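Local structure of Fe(2+) transporter FeoB (3IBY) at residues L100-T103 with S104-F107; D240-Y243 with Q244-E248. The protein is the cytosolic G-protein part of a membrane protein that probably takes up ferrous iron in a GTP-driven way. One frame throughout, in Å; residues are numbered along the deposited sequence.

Interaction 1 (L100-T103 with S104-F107)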
ATOM      1  N   LEU A 100       7.902   2.104   2.418  1.00 11.47           N
ATOM      2  CA  LEU A 100       7.251   0.999   3.110  1.00 10.85           C
ATOM      3  C   LEU A 100       6.224   1.452   4.159  1.00 10.98           C
ATOM      4  O   LEU A 100       5.514   0.627   4.767  1.00 11.04           O
ATOM      5  CB  LEU A 100       8.304   0.165   3.809  1.00 11.24           C
ATOM      6  CG  LEU A 100       9.130  -0.688   2.875  1.00 11.62           C
ATOM      7  CD1 LEU A 100      10.271  -1.319   3.656  1.00 11.06           C
ATOM      8  CD2 LEU A 100       8.245  -1.727   2.242  1.00 12.01           C
ATOM      9  N   TYR A 101       6.151   2.739   4.444  1.00 10.08           N
ATOM     10  CA  TYR A 101       5.113   3.160   5.368  1.00  9.72           C
ATOM     11  C   TYR A 101       3.796   2.806   4.716  1.00  9.26           C
ATOM     12  O   TYR A 101       2.973   2.128   5.318  1.00  9.80           O
ATOM     13  CB  TYR A 101       5.213   4.646   5.657  1.00  9.55           C
ATOM     14  CG  TYR A 101       4.426   5.116   6.846  1.00  9.18           C
ATOM     15  CD1 TYR A 101       4.998   5.168   8.089  1.00  8.08           C
ATOM     16  CD2 TYR A 101       3.102   5.539   6.707  1.00 10.81           C
ATOM     17  CE1 TYR A 101       4.289   5.638   9.188  1.00  8.86           C
ATOM     18  CE2 TYR A 101       2.382   5.982   7.786  1.00 10.72           C
ATOM     19  CZ  TYR A 101       2.995   6.045   9.037  1.00  9.87           C
ATOM     20  OH  TYR A 101       2.300   6.521  10.125  1.00 10.42           O
ATOM     21  N   LEU A 102       3.634   3.222   3.468  1.00  8.93           N
ATOM     22  CA  LEU A 102       2.425   2.941   2.706  1.00  9.24           C
ATOM     23  C   LEU A 102       2.140   1.476   2.579  1.00  9.69           C
ATOM     24  O   LEU A 102       0.986   1.043   2.624  1.00 10.07           O
ATOM     25  CB  LEU A 102       2.521   3.529   1.318  1.00  9.05           C
ATOM     26  CG  LEU A 102       1.411   3.212   0.325  1.00  7.92           C
ATOM     27  CD1 LEU A 102       0.088   3.703   0.883  1.00  6.30           C
ATOM     28  CD2 LEU A 102       1.778   3.873  -1.037  1.00  5.33           C
ATOM     29  N   THR A 103       3.212   0.715   2.440  1.00 10.71           N
ATOM     30  CA  THR A 103       3.131  -0.715   2.198  1.00 10.88           C
ATOM     31  C   THR A 103       2.510  -1.420   3.366  1.00 10.51           C
ATOM     32  O   THR A 103       1.672  -2.295   3.192  1.00 11.24           O
ATOM     33  CB  THR A 103       4.520  -1.355   1.985  1.00 10.81           C
ATOM     34  OG1 THR A 103       5.183  -0.767   0.860  1.00 11.38           O
ATOM     35  CG2 THR A 103       4.346  -2.828   1.716  1.00 12.21           C
ATOM     36  N   SER A 104       2.972  -1.068   4.551  1.00 10.15           N
ATOM     37  CA  SER A 104       2.498  -1.706   5.774  1.00 10.04           C
ATOM     38  C   SER A 104       1.027  -1.406   5.963  1.00 10.37           C
ATOM     39  O   SER A 104       0.297  -2.273   6.407  1.00 11.52           O
ATOM     40  CB  SER A 104       3.287  -1.219   6.978  1.00  9.10           C
ATOM     41  OG  SER A 104       3.104   0.175   7.153  1.00  8.27           O
ATOM     42  N   GLN A 105       0.609  -0.182   5.638  1.00 10.52           N
ATOM     43  CA  GLN A 105      -0.814   0.193   5.675  1.00 10.86           C
ATOM     44  C   GLN A 105      -1.654  -0.660   4.698  1.00 10.36           C
ATOM     45  O   GLN A 105      -2.711  -1.151   5.078  1.00 10.25           O
ATOM     46  CB  GLN A 105      -1.030   1.698   5.405  1.00 11.01           C
ATOM     47  CG  GLN A 105      -0.459   2.641   6.453  1.00 11.03           C
ATOM     48  CD  GLN A 105      -0.688   4.128   6.111  1.00 11.89           C
ATOM     49  OE1 GLN A 105      -0.843   4.464   4.952  1.00 11.07           O
ATOM     50  NE2 GLN A 105      -0.680   5.018   7.129  1.00 11.74           N
ATOM     51  N   LEU A 106      -1.164  -0.844   3.470  1.00 10.06           N
ATOM     52  CA  LEU A 106      -1.815  -1.688   2.435  1.00  9.35           C
ATOM     53  C   LEU A 106      -2.012  -3.142   2.837  1.00  9.58           C
ATOM     54  O   LEU A 106      -3.050  -3.709   2.591  1.00 10.01           O
ATOM     55  CB  LEU A 106      -0.962  -1.681   1.183  1.00  8.61           C
ATOM     56  CG  LEU A 106      -0.731  -0.370   0.435  1.00  9.00           C
ATOM     57  CD1 LEU A 106       0.167  -0.654  -0.812  1.00  8.91           C
ATOM     58  CD2 LEU A 106      -2.029   0.314   0.001  1.00  7.07           C
ATOM     59  N   PHE A 107      -0.987  -3.750   3.427  1.00 10.59           N
ATOM     60  CA  PHE A 107      -1.067  -5.099   4.028  1.00 11.31           C
ATOM     61  C   PHE A 107      -2.173  -5.258   5.044  1.00 11.73           C
ATOM     62  O   PHE A 107      -2.514  -6.370   5.378  1.00 13.23           O
ATOM     63  CB  PHE A 107       0.205  -5.422   4.824  1.00 11.27           C
ATOM     64  CG  PHE A 107       1.405  -5.722   3.990  1.00 12.31           C
ATOM     65  CD1 PHE A 107       1.404  -5.554   2.601  1.00 10.79           C
ATOM     66  CD2 PHE A 107       2.574  -6.152   4.605  1.00 14.01           C
ATOM     67  CE1 PHE A 107       2.494  -5.851   1.871  1.00  7.62           C
ATOM     68  CE2 PHE A 107       3.702  -6.412   3.846  1.00 11.62           C
ATOM     69  CZ  PHE A 107       3.643  -6.258   2.484  1.00  9.57           C
TER

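Interaction 2 (D240-Y243 with Q244-E248)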
ATOM      1  N   ASP A 240       4.696   5.838  15.266  1.00 11.12           N
ATOM      2  CA  ASP A 240       5.965   5.349  15.793  1.00 10.74           C
ATOM      3  C   ASP A 240       6.075   3.830  15.699  1.00  9.92           C
ATOM      4  O   ASP A 240       7.084   3.327  15.245  1.00 10.76           O
ATOM      5  CB  ASP A 240       6.181   5.787  17.237  1.00 10.93           C
ATOM      6  CG  ASP A 240       7.587   5.428  17.765  1.00 11.89           C
ATOM      7  OD1 ASP A 240       8.601   5.695  17.078  1.00 10.85           O
ATOM      8  OD2 ASP A 240       7.671   4.885  18.889  1.00 14.28           O
ATOM      9  N   ALA A 241       5.061   3.092  16.109  1.00  8.27           N
ATOM     10  CA  ALA A 241       5.176   1.655  16.046  1.00  7.72           C
ATOM     11  C   ALA A 241       5.297   1.201  14.589  1.00  7.96           C
ATOM     12  O   ALA A 241       5.992   0.233  14.275  1.00  7.87           O
ATOM     13  CB  ALA A 241       4.021   1.001  16.718  1.00  7.07           C
ATOM     14  N   ARG A 242       4.640   1.912  13.688  1.00  8.17           N
ATOM     15  CA  ARG A 242       4.752   1.582  12.269  1.00  8.51           C
ATOM     16  C   ARG A 242       6.167   1.836  11.789  1.00  8.55           C
ATOM     17  O   ARG A 242       6.754   1.018  11.120  1.00  9.51           O
ATOM     18  CB  ARG A 242       3.791   2.425  11.442  1.00  8.02           C
ATOM     19  CG  ARG A 242       3.606   1.853  10.072  1.00  7.85           C
ATOM     20  CD  ARG A 242       2.427   2.452   9.359  1.00  7.09           C
ATOM     21  NE  ARG A 242       1.214   2.254  10.126  1.00  5.66           N
ATOM     22  CZ  ARG A 242       0.470   1.166  10.093  1.00  3.91           C
ATOM     23  NH1 ARG A 242       0.834   0.149   9.318  1.00  4.56           N
ATOM     24  NH2 ARG A 242      -0.626   1.084  10.859  1.00  2.41           N
ATOM     25  N   TYR A 243       6.690   2.990  12.154  1.00  8.51           N
ATOM     26  CA  TYR A 243       8.047   3.361  11.888  1.00  8.44           C
ATOM     27  C   TYR A 243       9.086   2.380  12.473  1.00  8.13           C
ATOM     28  O   TYR A 243      10.071   2.080  11.844  1.00  7.92           O
ATOM     29  CB  TYR A 243       8.290   4.774  12.447  1.00  8.37           C
ATOM     30  CG  TYR A 243       9.754   5.111  12.546  1.00  8.99           C
ATOM     31  CD1 TYR A 243      10.434   5.604  11.447  1.00  8.76           C
ATOM     32  CD2 TYR A 243      10.488   4.879  13.730  1.00  9.60           C
ATOM     33  CE1 TYR A 243      11.799   5.888  11.509  1.00  8.20           C
ATOM     34  CE2 TYR A 243      11.866   5.170  13.793  1.00  7.75           C
ATOM     35  CZ  TYR A 243      12.499   5.667  12.663  1.00  6.70           C
ATOM     36  OH  TYR A 243      13.830   5.951  12.639  1.00  6.98           O
ATOM     37  N   GLN A 244       8.910   1.907  13.692  1.00  8.70           N
ATOM     38  CA  GLN A 244       9.990   1.095  14.317  1.00  9.06           C
ATOM     39  C   GLN A 244      10.160  -0.239  13.586  1.00  8.04           C
ATOM     40  O   GLN A 244      11.281  -0.665  13.321  1.00  6.26           O
ATOM     41  CB  GLN A 244       9.729   0.874  15.790  1.00  9.52           C
ATOM     42  CG  GLN A 244      10.186   2.007  16.680  1.00 13.99           C
ATOM     43  CD  GLN A 244       9.875   1.701  18.144  1.00 20.43           C
ATOM     44  OE1 GLN A 244       8.691   1.613  18.527  1.00 25.45           O
ATOM     45  NE2 GLN A 244      10.928   1.514  18.969  1.00 22.82           N
ATOM     46  N   LYS A 245       9.031  -0.844  13.214  1.00  7.31           N
ATOM     47  CA  LYS A 245       9.033  -2.118  12.546  1.00  7.32           C
ATOM     48  C   LYS A 245       9.636  -1.925  11.168  1.00  7.46           C
ATOM     49  O   LYS A 245      10.297  -2.816  10.621  1.00  6.86           O
ATOM     50  CB  LYS A 245       7.592  -2.653  12.412  1.00  7.42           C
ATOM     51  CG  LYS A 245       7.453  -4.120  11.848  1.00  8.10           C
ATOM     52  CD  LYS A 245       8.258  -5.172  12.699  1.00  9.51           C
ATOM     53  CE  LYS A 245       8.177  -6.647  12.204  1.00  8.56           C
ATOM     54  NZ  LYS A 245       8.823  -7.585  13.181  1.00  8.18           N
ATOM     55  N   ILE A 246       9.370  -0.765  10.583  1.00  6.96           N
ATOM     56  CA  ILE A 246       9.800  -0.549   9.230  1.00  7.01           C
ATOM     57  C   ILE A 246      11.285  -0.256   9.271  1.00  6.95           C
ATOM     58  O   ILE A 246      12.012  -0.780   8.438  1.00  6.40           O
ATOM     59  CB  ILE A 246       9.040   0.599   8.572  1.00  6.64           C
ATOM     60  CG1 ILE A 246       7.656   0.121   8.215  1.00  6.99           C
ATOM     61  CG2 ILE A 246       9.746   1.092   7.342  1.00  4.84           C
ATOM     62  CD1 ILE A 246       6.754   1.272   7.939  1.00  6.36           C
ATOM     63  N   HIS A 247      11.713   0.598  10.218  1.00  7.26           N
ATOM     64  CA  HIS A 247      13.141   0.911  10.421  1.00  8.09           C
ATOM     65  C   HIS A 247      13.878  -0.393  10.683  1.00  7.99           C
ATOM     66  O   HIS A 247      14.906  -0.647  10.124  1.00  8.00           O
ATOM     67  CB  HIS A 247      13.358   1.886  11.587  1.00  7.96           C
ATOM     68  CG  HIS A 247      14.790   2.290  11.800  1.00  9.21           C
ATOM     69  ND1 HIS A 247      15.375   3.356  11.144  1.00 11.07           N
ATOM     70  CD2 HIS A 247      15.746   1.793  12.627  1.00 10.46           C
ATOM     71  CE1 HIS A 247      16.630   3.485  11.543  1.00 11.04           C
ATOM     72  NE2 HIS A 247      16.879   2.553  12.447  1.00 11.21           N
ATOM     73  N   GLU A 248      13.300  -1.246  11.486  1.00  8.65           N
ATOM     74  CA  GLU A 248      13.943  -2.507  11.757  1.00 10.26           C
ATOM     75  C   GLU A 248      14.058  -3.370  10.484  1.00 10.23           C
ATOM     76  O   GLU A 248      15.091  -3.968  10.263  1.00 10.62           O
ATOM     77  CB  GLU A 248      13.285  -3.214  12.976  1.00 10.31           C
ATOM     78  CG  GLU A 248      13.054  -4.699  12.870  1.00 11.51           C
ATOM     79  CD  GLU A 248      12.192  -5.230  14.025  1.00 15.03           C
ATOM     80  OE1 GLU A 248      11.791  -6.412  13.938  1.00 16.19           O
ATOM     81  OE2 GLU A 248      11.895  -4.471  14.998  1.00 16.96           O
TER

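Interaction 1 (L100-T103 with S104-F107)
The amide of Q105 approaches the Y101 ring obliquely, with Q105 NE2 3.3 Å from Y101 CE2. The ring and amide planes are 64° apart. The Y101 ring stacks with that of Y59. The F107 ring has T103 O over one face, with F107 CD1 3.3 Å from that oxygen. The methyl of T103 meets the same ring at its far end, CG2 lying 3.5 Å from CE1. T103 and F107 run side by side in the same direction. CG2 of T103 lies anti to the backbone N, which leaves OG1 beside that N and directed to N89 of strand 86-92. L102 and L106 meet through their methyl groups, CD1 to CD2 at 4.1 Å. L102 also touches N9, in the predicted GTP-binding loop.

Along the helix backbone, S104 N donates to L100 O, L106 N to L102 O at 3.0 Å, and F107 N to T103 O at 3.0 Å. The bond from Q105 N to Y101 O is weak. S104 OG sits between its own backbone N and carbonyl carbon (chi1 62°), and this turns it back onto Y101 O at 2.7 Å. The same hydroxyl is hydrogen-bonded to R242 NH1 of helix 234-253.

The amide of Q105 is fixed from outside: L61 N donates to OE1, and NE2 bonds S60 OG. These bonds tie the helix to the loop that follows the predicted GTP-binding residues D54-G57. Buried S104 OG gives its proton to the Y101 carbonyl, so it can accept from R242, whose positive charge may polarise the hydroxyl further.

Interaction 2 (D240-Y243 with Q244-E248)
Residues 240-243 and 244-248 form two successive turns of helix 234-253. Q244 N donates to D240 O at 2.8 Å. H247 N donates to Y243 O at 2.7 Å and is almost straight, 169° at the hydrogen. I246 N to R242 O is more bent, and K245 N to A241 O is weak.

The Y243 and H247 side chains run alongside each other. CB of H247 lies over one face of the tyrosine ring, 4.3 Å from its centroid, in a CH-pi contact. The ring planes differ by 31°, and their centroids are 5.5 Å apart. Both CG atoms are anti to their backbone N, which sends the two side chains the same way along the helix. The imidazole ND1 is hydrogen-bonded to E97 of helix 96-106. I246 lays CD1 against CG of R242 at 3.8 Å. The guanidinium of R242 continues to a salt bridge with E108. K245 NZ pairs with E248 OE1 at 3.3 Å, coming from above the carboxylate plane.

These are i to i+4 and i to i+3 contacts of an amphipathic helix. R242 and I246 face helix 96-106, while D240 and Q244 are exposed. The helix belongs to the C-terminal helical part of this cytosolic fragment and packs on its G domain.

Overall arrangement
Interactions 1 and 2 lie on two helices that pack together, and their centres are about 11 Å apart. R242 and I246 of interaction 2 make the junction. R242 NH1 is 3.1 Å from S104 OG, a probable hydrogen bond, and R242 CD packs on Y101 CZ at 3.7 Å. I246 CD1 lies 3.5 Å from L100 O. Interaction 1 is the nearer to the predicted GTP site: the L102 side chain is about 3 Å from G8 of the P-loop. The I246 side chain is about 10 Å from that of N9. Helix 96-106 thus lies between the nucleotide-binding loop and helix 234-253.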